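Local atomic coordinates of 3,6-diketocamphane 1,6 monooxygenase (Pseudomonas putida, PDB entry 4UWM), a protein that catalyses the FMNH2-dependent Baeyer-Villiger oxygenation of 3,6-diketocamphane to a lactone, a step that lets Pseudomonas putida grow on (-)-camphor. Residues Leu7-Tyr12 with Val346-Tyr351; Gly169-Leu174 with His183-Phe188; Gly226-Lys231 with Tyr298-Gly303. All blocks are in the same frame, centred on the assembly; numbering follows the deposited sequence. Where two conformers were deposited one is given.

Interaction 1: Leu7-Tyr12 with Val346-Tyr351; sequences LIFHPY and VEAHDY. With FMN (flavin mononucleotide), chain C.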
loop_
_atom_site.group_PDB
_atom_site.type_symbol
_atom_site.label_atom_id
_atom_site.label_comp_id
_atom_site.label_asym_id
_atom_site.label_seq_id
_atom_site.Cartn_x
_atom_site.Cartn_y
_atom_site.Cartn_z
ATOM N N LEU A 7 -20.470 1.352 -2.833
ATOM C CA LEU A 7 -20.220 1.380 -1.399
ATOM C C LEU A 7 -19.143 2.423 -1.151
ATOM O O LEU A 7 -18.194 2.516 -1.925
ATOM C CB LEU A 7 -19.776 -0.010 -0.936
ATOM C CG LEU A 7 -19.719 -0.333 0.554
ATOM C CD1 LEU A 7 -21.114 -0.353 1.199
ATOM C CD2 LEU A 7 -19.006 -1.658 0.753
ATOM N N ILE A 8 -19.334 3.272 -0.142
ATOM C CA ILE A 8 -18.267 4.146 0.311
ATOM C C ILE A 8 -17.864 3.777 1.751
ATOM O O ILE A 8 -18.697 3.708 2.651
ATOM C CB ILE A 8 -18.515 5.661 0.070
ATOM C CG1 ILE A 8 -17.270 6.476 0.494
ATOM C CG2 ILE A 8 -19.786 6.162 0.753
ATOM C CD1 ILE A 8 -17.207 7.877 -0.062
ATOM N N PHE A 9 -16.575 3.508 1.925
ATOM C CA PHE A 9 -16.000 3.004 3.172
ATOM C C PHE A 9 -15.063 4.087 3.687
ATOM O O PHE A 9 -13.855 4.123 3.352
ATOM C CB PHE A 9 -15.250 1.719 2.852
ATOM C CG PHE A 9 -14.946 0.842 4.041
ATOM C CD1 PHE A 9 -15.957 0.154 4.708
ATOM C CD2 PHE A 9 -13.627 0.632 4.432
ATOM C CE1 PHE A 9 -15.647 -0.686 5.782
ATOM C CE2 PHE A 9 -13.307 -0.190 5.488
ATOM C CZ PHE A 9 -14.319 -0.846 6.180
ATOM N N HIS A 10 -15.615 4.970 4.509
ATOM C CA HIS A 10 -14.843 6.082 5.055
ATOM C C HIS A 10 -13.568 5.781 5.846
ATOM O O HIS A 10 -12.569 6.479 5.651
ATOM C CB HIS A 10 -15.710 7.120 5.761
ATOM C CG HIS A 10 -16.276 8.121 4.823
ATOM N ND1 HIS A 10 -17.537 8.006 4.284
ATOM C CD2 HIS A 10 -15.727 9.229 4.269
ATOM C CE1 HIS A 10 -17.751 9.013 3.457
ATOM N NE2 HIS A 10 -16.670 9.769 3.431
ATOM N N PRO A 11 -13.585 4.815 6.760
ATOM C CA PRO A 11 -14.786 4.146 7.256
ATOM C C PRO A 11 -15.371 4.937 8.430
ATOM O O PRO A 11 -14.910 6.055 8.709
ATOM C CB PRO A 11 -14.236 2.826 7.754
ATOM C CG PRO A 11 -12.897 3.206 8.295
ATOM C CD PRO A 11 -12.359 4.238 7.326
ATOM N N TYR A 12 -16.393 4.389 9.088
ATOM C CA TYR A 12 -16.813 4.918 10.388
ATOM C C TYR A 12 -16.757 3.771 11.404
ATOM O O TYR A 12 -17.767 3.101 11.661
ATOM C CB TYR A 12 -18.233 5.517 10.330
ATOM C CG TYR A 12 -18.328 6.780 9.489
ATOM C CD1 TYR A 12 -17.715 7.962 9.914
ATOM C CD2 TYR A 12 -19.023 6.795 8.279
ATOM C CE1 TYR A 12 -17.779 9.119 9.148
ATOM C CE2 TYR A 12 -19.091 7.959 7.509
ATOM C CZ TYR A 12 -18.473 9.113 7.960
ATOM O OH TYR A 12 -18.518 10.285 7.237
ATOM N N VAL A 346 -23.504 3.976 -1.257
ATOM C CA VAL A 346 -23.981 3.661 0.089
ATOM C C VAL A 346 -22.890 3.742 1.157
ATOM O O VAL A 346 -21.862 3.074 1.048
ATOM C CB VAL A 346 -24.648 2.269 0.117
ATOM C CG1 VAL A 346 -25.170 1.951 1.513
ATOM C CG2 VAL A 346 -25.767 2.221 -0.921
ATOM N N GLU A 347 -23.126 4.548 2.187
ATOM C CA GLU A 347 -22.169 4.720 3.286
ATOM C C GLU A 347 -22.088 3.466 4.142
ATOM O O GLU A 347 -23.103 3.006 4.679
ATOM C CB GLU A 347 -22.560 5.904 4.167
ATOM C CG GLU A 347 -22.393 7.287 3.550
ATOM C CD GLU A 347 -20.950 7.803 3.536
ATOM O OE1 GLU A 347 -20.036 7.139 4.104
ATOM O OE2 GLU A 347 -20.741 8.880 2.940
ATOM N N ALA A 348 -20.883 2.909 4.274
ATOM C CA ALA A 348 -20.693 1.705 5.075
ATOM C C ALA A 348 -20.541 2.071 6.544
ATOM O O ALA A 348 -19.830 3.028 6.891
ATOM C CB ALA A 348 -19.490 0.898 4.585
ATOM N N HIS A 349 -21.233 1.334 7.413
ATOM C CA HIS A 349 -21.099 1.569 8.848
ATOM C C HIS A 349 -20.527 0.367 9.600
ATOM O O HIS A 349 -20.350 -0.691 9.026
ATOM C CB HIS A 349 -22.429 2.053 9.432
ATOM C CG HIS A 349 -22.622 3.517 9.259
ATOM N ND1 HIS A 349 -22.127 4.439 10.154
ATOM C CD2 HIS A 349 -23.157 4.227 8.241
ATOM C CE1 HIS A 349 -22.407 5.657 9.726
ATOM N NE2 HIS A 349 -23.044 5.555 8.575
ATOM N N ASP A 350 -20.220 0.541 10.878
ATOM C CA ASP A 350 -19.513 -0.493 11.620
ATOM C C ASP A 350 -20.455 -1.633 12.048
ATOM O O ASP A 350 -20.940 -1.650 13.185
ATOM C CB ASP A 350 -18.796 0.102 12.836
ATOM C CG ASP A 350 -17.872 -0.890 13.518
ATOM O OD1 ASP A 350 -17.939 -2.088 13.226
ATOM O OD2 ASP A 350 -17.076 -0.457 14.350
ATOM N N TYR A 351 -20.666 -2.565 11.121
ATOM C CA TYR A 351 -21.441 -3.789 11.323
ATOM C C TYR A 351 -20.565 -5.027 11.438
ATOM O O TYR A 351 -21.030 -6.172 11.273
ATOM C CB TYR A 351 -22.401 -3.974 10.158
ATOM C CG TYR A 351 -23.735 -3.316 10.364
ATOM C CD1 TYR A 351 -24.753 -3.962 11.082
ATOM C CD2 TYR A 351 -23.998 -2.062 9.826
ATOM C CE1 TYR A 351 -25.995 -3.360 11.261
ATOM C CE2 TYR A 351 -25.232 -1.454 9.998
ATOM C CZ TYR A 351 -26.226 -2.112 10.706
ATOM O OH TYR A 351 -27.435 -1.493 10.869
HETATM N N1 FMN C . -13.761 14.097 0.748
HETATM C C2 FMN C . -13.289 13.013 0.066
HETATM O O2 FMN C . -12.337 13.155 -0.731
HETATM N N3 FMN C . -13.811 11.781 0.209
HETATM C C4 FMN C . -14.835 11.531 1.034
HETATM O O4 FMN C . -15.282 10.369 1.126
HETATM C C4A FMN C . -15.414 12.655 1.823
HETATM N N5 FMN C . -16.444 12.482 2.682
HETATM C C5A FMN C . -16.958 13.518 3.392
HETATM C C6 FMN C . -18.026 13.303 4.267
HETATM C C7 FMN C . -18.567 14.356 5.005
HETATM C C7M FMN C . -19.720 14.103 5.945
HETATM C C8 FMN C . -17.991 15.725 4.851
HETATM C C8M FMN C . -18.533 16.897 5.621
HETATM C C9 FMN C . -16.928 15.941 3.979
HETATM C C9A FMN C . -16.384 14.894 3.238
HETATM N N10 FMN C . -15.304 15.110 2.343
HETATM C C10 FMN C . -14.795 13.996 1.624
HETATM C "C1'" FMN C . -14.711 16.452 2.190
HETATM C "C2'" FMN C . -15.281 17.192 0.990
HETATM O "O2'" FMN C . -15.252 16.310 -0.131
HETATM C "C3'" FMN C . -14.462 18.442 0.681
HETATM O "O3'" FMN C . -15.064 19.558 1.352
HETATM C "C4'" FMN C . -14.376 18.679 -0.829
HETATM O "O4'" FMN C . -13.391 17.814 -1.410
HETATM C "C5'" FMN C . -14.077 20.127 -1.199
HETATM O "O5'" FMN C . -15.344 20.720 -1.451
HETATM P P FMN C . -15.543 22.129 -2.185
HETATM O O1P FMN C . -14.512 22.231 -3.264
HETATM O O2P FMN C . -16.941 21.955 -2.700
HETATM O O3P FMN C . -15.386 23.122 -1.068
HETATM O O HOH W 1 -18.188 4.592 5.568
HETATM O O HOH W 2 -20.337 3.179 12.096
HETATM O O HOH W 3 -17.518 1.769 8.887
HETATM O O HOH W 4 -19.970 11.081 4.728
#
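His10 and Glu347 meet just past the end of strand 4-9, where His10 ND1 donates a hydrogen bond to Glu347 OE1 across 2.7 Å. Imidazole and carboxylate planes lie 13° apart, and OE1 offers its syn lone pair, yet the N-H...O angle of 130° shows that the bond is bent. A turn at chi2 (-78°) brings Glu347 CD to 3.4 Å from Ile8 CG2, and OE2 is also bonded to Ser256. From its other nitrogen, His10 NE2 donates to the flavin N5 of FMN at 2.8 Å, making Glu347 a second-shell residue that fixes the rotation of an FMN-binding ring. Tyr12 OH sits over the centre of that ring.

The tight part is the parallel strand pairing. Ile8 N bonds to Val346 O at 2.8 Å, and Ile8 O receives Ala348 N at 2.8 Å. Ala348 CB then presses on the edge of the Phe9 ring, 3.6 Å from CD1. Nearer the strands, a water joins His10 N to Ala348 O.

The Tyr12 side is looser and relies on water. Its ring is nearly parallel to that of His349, but the two are slid apart, with centroids 5.4 Å from each other. One water joins Tyr12 O to Asp350 N, another joins Tyr12 OH to Glu347 OE2, and a third accepts from Tyr12 N.

In the TIM barrel of this luciferase-like enzyme, strand 4-9 runs between strands 40-43 and 343-347, so the pairing joins the first and last strands and closes the barrel. Helix 356-369 packs against Leu7, Val346 and Ala348, Ile8 touches strand 254-261 at Ser256, and helix 276-291 lies against Tyr12 and His349.

Interaction 2: Gly169-Leu174 with His183-Phe188; sequences GYPEEL and HKLADF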
loop_
_atom_site.group_PDB
_atom_site.type_symbol
_atom_site.label_atom_id
_atom_site.label_comp_id
_atom_site.label_asym_id
_atom_site.label_seq_id
_atom_site.Cartn_x
_atom_site.Cartn_y
_atom_site.Cartn_z
ATOM N N GLY A 169 10.481 13.496 -12.330
ATOM C CA GLY A 169 10.646 13.346 -13.760
ATOM C C GLY A 169 10.509 11.936 -14.270
ATOM O O GLY A 169 10.122 11.031 -13.530
ATOM N N TYR A 170 10.779 11.754 -15.557
ATOM C CA TYR A 170 10.778 10.416 -16.144
ATOM C C TYR A 170 12.061 10.281 -16.968
ATOM O O TYR A 170 12.318 11.137 -17.808
ATOM C CB TYR A 170 9.533 10.165 -17.000
ATOM C CG TYR A 170 9.396 8.710 -17.388
ATOM C CD1 TYR A 170 8.827 7.763 -16.512
ATOM C CD2 TYR A 170 9.905 8.253 -18.596
ATOM C CE1 TYR A 170 8.739 6.415 -16.873
ATOM C CE2 TYR A 170 9.835 6.925 -18.952
ATOM C CZ TYR A 170 9.258 6.005 -18.103
ATOM O OH TYR A 170 9.221 4.682 -18.526
ATOM N N PRO A 171 12.878 9.231 -16.707
ATOM C CA PRO A 171 14.212 9.161 -17.312
ATOM C C PRO A 171 14.226 8.637 -18.741
ATOM O O PRO A 171 13.277 7.975 -19.184
ATOM C CB PRO A 171 14.960 8.181 -16.397
ATOM C CG PRO A 171 13.895 7.267 -15.899
ATOM C CD PRO A 171 12.630 8.087 -15.802
ATOM N N GLU A 172 15.303 8.963 -19.448
ATOM C CA GLU A 172 15.550 8.391 -20.761
ATOM C C GLU A 172 16.065 6.975 -20.563
ATOM O O GLU A 172 16.712 6.679 -19.553
ATOM C CB GLU A 172 16.570 9.243 -21.540
ATOM C CG GLU A 172 16.058 10.630 -21.923
ATOM C CD GLU A 172 17.125 11.536 -22.520
ATOM O OE1 GLU A 172 18.322 11.358 -22.212
ATOM O OE2 GLU A 172 16.762 12.449 -23.290
ATOM N N GLU A 173 15.756 6.089 -21.510
ATOM C CA GLU A 173 16.332 4.738 -21.508
ATOM C C GLU A 173 17.860 4.833 -21.578
ATOM O O GLU A 173 18.395 5.750 -22.205
ATOM C CB GLU A 173 15.837 3.923 -22.714
ATOM C CG GLU A 173 14.335 3.814 -22.856
ATOM C CD GLU A 173 13.721 2.700 -22.011
ATOM O OE1 GLU A 173 14.465 2.012 -21.294
ATOM O OE2 GLU A 173 12.486 2.509 -22.069
ATOM N N LEU A 174 18.561 3.896 -20.939
ATOM C CA LEU A 174 20.028 3.893 -20.961
ATOM C C LEU A 174 20.571 3.453 -22.328
ATOM O O LEU A 174 19.944 2.654 -23.024
ATOM C CB LEU A 174 20.604 3.028 -19.830
ATOM C CG LEU A 174 20.283 3.432 -18.385
ATOM C CD1 LEU A 174 20.715 2.363 -17.387
ATOM C CD2 LEU A 174 20.873 4.789 -18.015
ATOM N N HIS A 183 16.376 -5.017 -20.066
ATOM C CA HIS A 183 17.129 -3.851 -19.585
ATOM C C HIS A 183 16.446 -2.503 -19.819
ATOM O O HIS A 183 16.904 -1.485 -19.305
ATOM C CB HIS A 183 18.558 -3.862 -20.135
ATOM C CG HIS A 183 19.386 -4.991 -19.609
ATOM N ND1 HIS A 183 19.951 -5.946 -20.428
ATOM C CD2 HIS A 183 19.721 -5.336 -18.342
ATOM C CE1 HIS A 183 20.613 -6.818 -19.689
ATOM N NE2 HIS A 183 20.488 -6.472 -18.420
ATOM N N LYS A 184 15.367 -2.502 -20.599
ATOM C CA LYS A 184 14.514 -1.329 -20.763
ATOM C C LYS A 184 13.857 -0.950 -19.422
ATOM O O LYS A 184 13.823 -1.748 -18.486
ATOM C CB LYS A 184 13.418 -1.607 -21.802
ATOM C CG LYS A 184 13.897 -2.075 -23.176
ATOM C CD LYS A 184 14.339 -0.922 -24.073
ATOM C CE LYS A 184 14.057 -1.205 -25.545
ATOM N NZ LYS A 184 14.679 -2.464 -26.047
ATOM N N LEU A 185 13.309 0.254 -19.337
ATOM C CA LEU A 185 12.583 0.679 -18.129
ATOM C C LEU A 185 11.307 -0.145 -17.864
ATOM O O LEU A 185 10.609 -0.533 -18.795
ATOM C CB LEU A 185 12.214 2.153 -18.270
ATOM C CG LEU A 185 13.419 3.077 -18.119
ATOM C CD1 LEU A 185 13.151 4.431 -18.753
ATOM C CD2 LEU A 185 13.767 3.225 -16.650
ATOM N N ALA A 186 11.005 -0.396 -16.586
ATOM C CA ALA A 186 9.704 -0.961 -16.178
ATOM C C ALA A 186 8.525 -0.156 -16.718
ATOM O O ALA A 186 8.626 1.066 -16.942
ATOM C CB ALA A 186 9.621 -0.999 -14.658
ATOM N N ASP A 187 7.399 -0.834 -16.917
ATOM C CA ASP A 187 6.185 -0.149 -17.307
ATOM C C ASP A 187 5.156 -0.276 -16.187
ATOM O O ASP A 187 4.514 -1.309 -16.073
ATOM C CB ASP A 187 5.659 -0.746 -18.613
ATOM C CG ASP A 187 4.411 -0.063 -19.126
ATOM O OD1 ASP A 187 3.877 0.887 -18.517
ATOM O OD2 ASP A 187 3.952 -0.497 -20.184
ATOM N N PHE A 188 5.016 0.779 -15.374
ATOM C CA PHE A 188 3.970 0.838 -14.333
ATOM C C PHE A 188 2.849 1.819 -14.680
ATOM O O PHE A 188 2.303 2.480 -13.797
ATOM C CB PHE A 188 4.576 1.133 -12.943
ATOM C CG PHE A 188 5.486 0.051 -12.449
ATOM C CD1 PHE A 188 5.003 -1.253 -12.251
ATOM C CD2 PHE A 188 6.840 0.317 -12.186
ATOM C CE1 PHE A 188 5.847 -2.258 -11.797
ATOM C CE2 PHE A 188 7.684 -0.692 -11.745
ATOM C CZ PHE A 188 7.183 -1.980 -11.544
HETATM O O HOH W 5 9.657 3.369 -15.918
HETATM O O HOH W 6 16.623 1.351 -20.203
HETATM O O HOH W 7 10.499 0.441 -21.491
#
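Glu173 OE1 is gripped by the backbone of Leu185 and by a water: Leu185 N donates to it at 2.9 Å with an N-H...O angle of 151°, on the syn lone pair. The same water also donates to His183 O and accepts from Leu174 N at 3.3 Å, while a second one bridges Glu173 OE2 and Leu185 O. A bend at chi2 (-84°) places Glu173 CD 3.7 Å from Leu185 CD1.

Leu185 supplies the apolar half. Its CD1 lies 3.6 Å from Pro171 O and 4.1 Å from Pro171 CG. The Leu185 and Tyr170 side chains meet tip to tip, with Tyr170 OH 3.9 Å from Leu185 CD1. A water links that hydroxyl to Ala186 O, which is also held by Arg156.

Two extended segments are thus joined by one direct hydrogen bond, three bridging waters and the packing of Leu185, without strand pairing between them. Gln114 of the second subunit bonds to Glu172 O and packs on Pro171. The arrangement belongs to the long excursion between barrel strands 105-108 and 198-202, following the hairpin 159-162/167-170, and contributes to the homodimer interface.

Interaction 3: Gly226-Lys231 with Tyr298-Gly303; sequences GLDALK and YAKDAG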
loop_
_atom_site.group_PDB
_atom_site.type_symbol
_atom_site.label_atom_id
_atom_site.label_comp_id
_atom_site.label_asym_id
_atom_site.label_seq_id
_atom_site.Cartn_x
_atom_site.Cartn_y
_atom_site.Cartn_z
ATOM N N GLY A 226 -28.905 17.859 0.762
ATOM C CA GLY A 226 -30.126 18.614 0.450
ATOM C C GLY A 226 -30.338 18.782 -1.049
ATOM O O GLY A 226 -29.386 18.681 -1.835
ATOM N N LEU A 227 -31.586 19.041 -1.447
ATOM C CA LEU A 227 -31.966 19.123 -2.865
ATOM C C LEU A 227 -31.291 20.273 -3.612
ATOM O O LEU A 227 -30.876 20.114 -4.761
ATOM C CB LEU A 227 -33.489 19.240 -3.019
ATOM C CG LEU A 227 -34.409 18.102 -2.561
ATOM C CD1 LEU A 227 -35.865 18.543 -2.638
ATOM C CD2 LEU A 227 -34.188 16.846 -3.391
ATOM N N ASP A 228 -31.187 21.427 -2.958
ATOM C CA ASP A 228 -30.630 22.617 -3.593
ATOM C C ASP A 228 -29.158 22.426 -3.944
ATOM O O ASP A 228 -28.758 22.653 -5.091
ATOM C CB ASP A 228 -30.825 23.860 -2.714
ATOM C CG ASP A 228 -32.292 24.260 -2.577
ATOM O OD1 ASP A 228 -33.085 24.012 -3.516
ATOM O OD2 ASP A 228 -32.650 24.826 -1.523
ATOM N N ALA A 229 -28.370 21.991 -2.958
ATOM C CA ALA A 229 -26.941 21.727 -3.162
ATOM C C ALA A 229 -26.732 20.677 -4.235
ATOM O O ALA A 229 -25.832 20.820 -5.059
ATOM C CB ALA A 229 -26.255 21.317 -1.859
ATOM N N LEU A 230 -27.563 19.636 -4.246
ATOM C CA LEU A 230 -27.403 18.595 -5.245
ATOM C C LEU A 230 -27.596 19.172 -6.646
ATOM O O LEU A 230 -26.823 18.893 -7.571
ATOM C CB LEU A 230 -28.334 17.403 -4.981
ATOM C CG LEU A 230 -28.069 16.167 -5.857
ATOM C CD1 LEU A 230 -26.631 15.669 -5.717
ATOM C CD2 LEU A 230 -29.054 15.040 -5.570
ATOM N N LYS A 231 -28.616 20.010 -6.795
ATOM C CA LYS A 231 -28.865 20.656 -8.075
ATOM C C LYS A 231 -27.774 21.673 -8.402
ATOM O O LYS A 231 -27.283 21.702 -9.528
ATOM C CB LYS A 231 -30.265 21.279 -8.103
ATOM C CG LYS A 231 -31.379 20.242 -8.214
ATOM C CD LYS A 231 -32.731 20.886 -8.504
ATOM C CE LYS A 231 -33.267 21.631 -7.294
ATOM N NZ LYS A 231 -34.288 22.636 -7.692
ATOM N N TYR A 298 -31.197 20.059 4.703
ATOM C CA TYR A 298 -32.210 19.066 5.071
ATOM C C TYR A 298 -33.423 19.737 5.737
ATOM O O TYR A 298 -34.560 19.362 5.472
ATOM C CB TYR A 298 -31.646 18.021 6.038
ATOM C CG TYR A 298 -30.395 17.272 5.604
ATOM C CD1 TYR A 298 -30.275 16.727 4.321
ATOM C CD2 TYR A 298 -29.349 17.063 6.513
ATOM C CE1 TYR A 298 -29.130 16.024 3.954
ATOM C CE2 TYR A 298 -28.208 16.363 6.158
ATOM C CZ TYR A 298 -28.103 15.851 4.881
ATOM O OH TYR A 298 -26.966 15.160 4.552
ATOM N N ALA A 299 -33.152 20.707 6.611
ATOM C CA ALA A 299 -34.184 21.452 7.325
ATOM C C ALA A 299 -35.018 22.287 6.356
ATOM O O ALA A 299 -36.254 22.246 6.391
ATOM C CB ALA A 299 -33.557 22.333 8.391
ATOM N N LYS A 300 -34.331 23.023 5.482
ATOM C CA LYS A 300 -34.978 23.787 4.422
ATOM C C LYS A 300 -35.901 22.884 3.617
ATOM O O LYS A 300 -37.043 23.243 3.356
ATOM C CB LYS A 300 -33.942 24.439 3.501
ATOM C CG LYS A 300 -34.376 25.784 2.930
ATOM C CD LYS A 300 -34.186 25.861 1.421
ATOM C CE LYS A 300 -35.249 25.044 0.695
ATOM N NZ LYS A 300 -35.344 25.379 -0.749
ATOM N N ASP A 301 -35.408 21.702 3.253
ATOM C CA ASP A 301 -36.162 20.755 2.426
ATOM C C ASP A 301 -37.464 20.284 3.062
ATOM O O ASP A 301 -38.473 20.166 2.375
ATOM C CB ASP A 301 -35.303 19.537 2.062
ATOM C CG ASP A 301 -34.311 19.824 0.943
ATOM O OD1 ASP A 301 -34.442 20.858 0.254
ATOM O OD2 ASP A 301 -33.398 19.003 0.741
ATOM N N ALA A 302 -37.434 20.004 4.362
ATOM C CA ALA A 302 -38.593 19.440 5.045
ATOM C C ALA A 302 -39.419 20.515 5.767
ATOM O O ALA A 302 -40.433 20.215 6.393
ATOM C CB ALA A 302 -38.162 18.343 6.005
ATOM N N GLY A 303 -38.962 21.758 5.678
ATOM C CA GLY A 303 -39.699 22.904 6.194
ATOM C C GLY A 303 -39.563 23.141 7.684
ATOM O O GLY A 303 -40.154 24.083 8.213
HETATM O O HOH W 8 -31.998 22.265 -0.033
#
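Gly226 stands at the N-cap of helix 227-244, its CA 5.1 Å from that of Tyr298, so this helix starts alongside the short helix 296-302; the Gly226 phi of 128° lies in a region that residues other than glycine rarely occupy. Asp301, its CG anti to its carbonyl carbon (chi1 -78°), reaches across to the new helix. Its OD2 accepts from Leu227 N at 2.8 Å on the syn lone pair, with a nearly straight N-H...O angle of 163°. The same oxygen touches Gly226 CA at 3.3 Å, and the Leu227 and Asp301 side chains cross obliquely, with Leu227 CG 3.6 Å from Asp301 OD2. Asp301 OD1 serves the next amide indirectly: a water donates to it at 2.8 Å and accepts from Asp228 N.

Beside the direct bond, one residue after Leu227 and one before Asp301, Lys300 NZ forms a salt bridge with Asp228 OD2 at 2.9 Å, again on a syn lone pair. The two side chains cross at about a right angle. Gly226 N lies near Tyr298 CE1, while the Tyr298 hydroxyl bonds to Phe224 O. Leu227 further packs on Leu334 and Thr338 of helix 324-338, and Asp228 touches the FMN-binding Tyr205.

Asp301 therefore serves two first-turn amides, Leu227 N directly and Asp228 N through water, which have no carbonyl earlier in the helix to bond to. Its negative charge would be stabilised by the positive end of the helix dipole, and Lys300 probably offsets the repulsion between the two aspartates, whose nearest oxygens, Asp228 OD2 and Asp301 OD1, are 4.7 Å apart.

Overall arrangement
Interaction 1 closes the barrel at the flavin, and the other two contacts fall within the chain it spans. Interaction 3 is the nearer: its centre is 23 Å from that of interaction 1, and their nearest atoms are about 9 Å apart without touching. It still borders the FMN region, since the side chain of Tyr298 comes within about 7 Å of the cofactor. Interaction 2 is peripheral, centred 40 Å from interaction 1 and 52 Å from interaction 3, on the opposite side of the chain's centre from the latter. It is also the only one of the three touched by the second subunit. The contacts thus range from cofactor site through barrel flank to dimer interface.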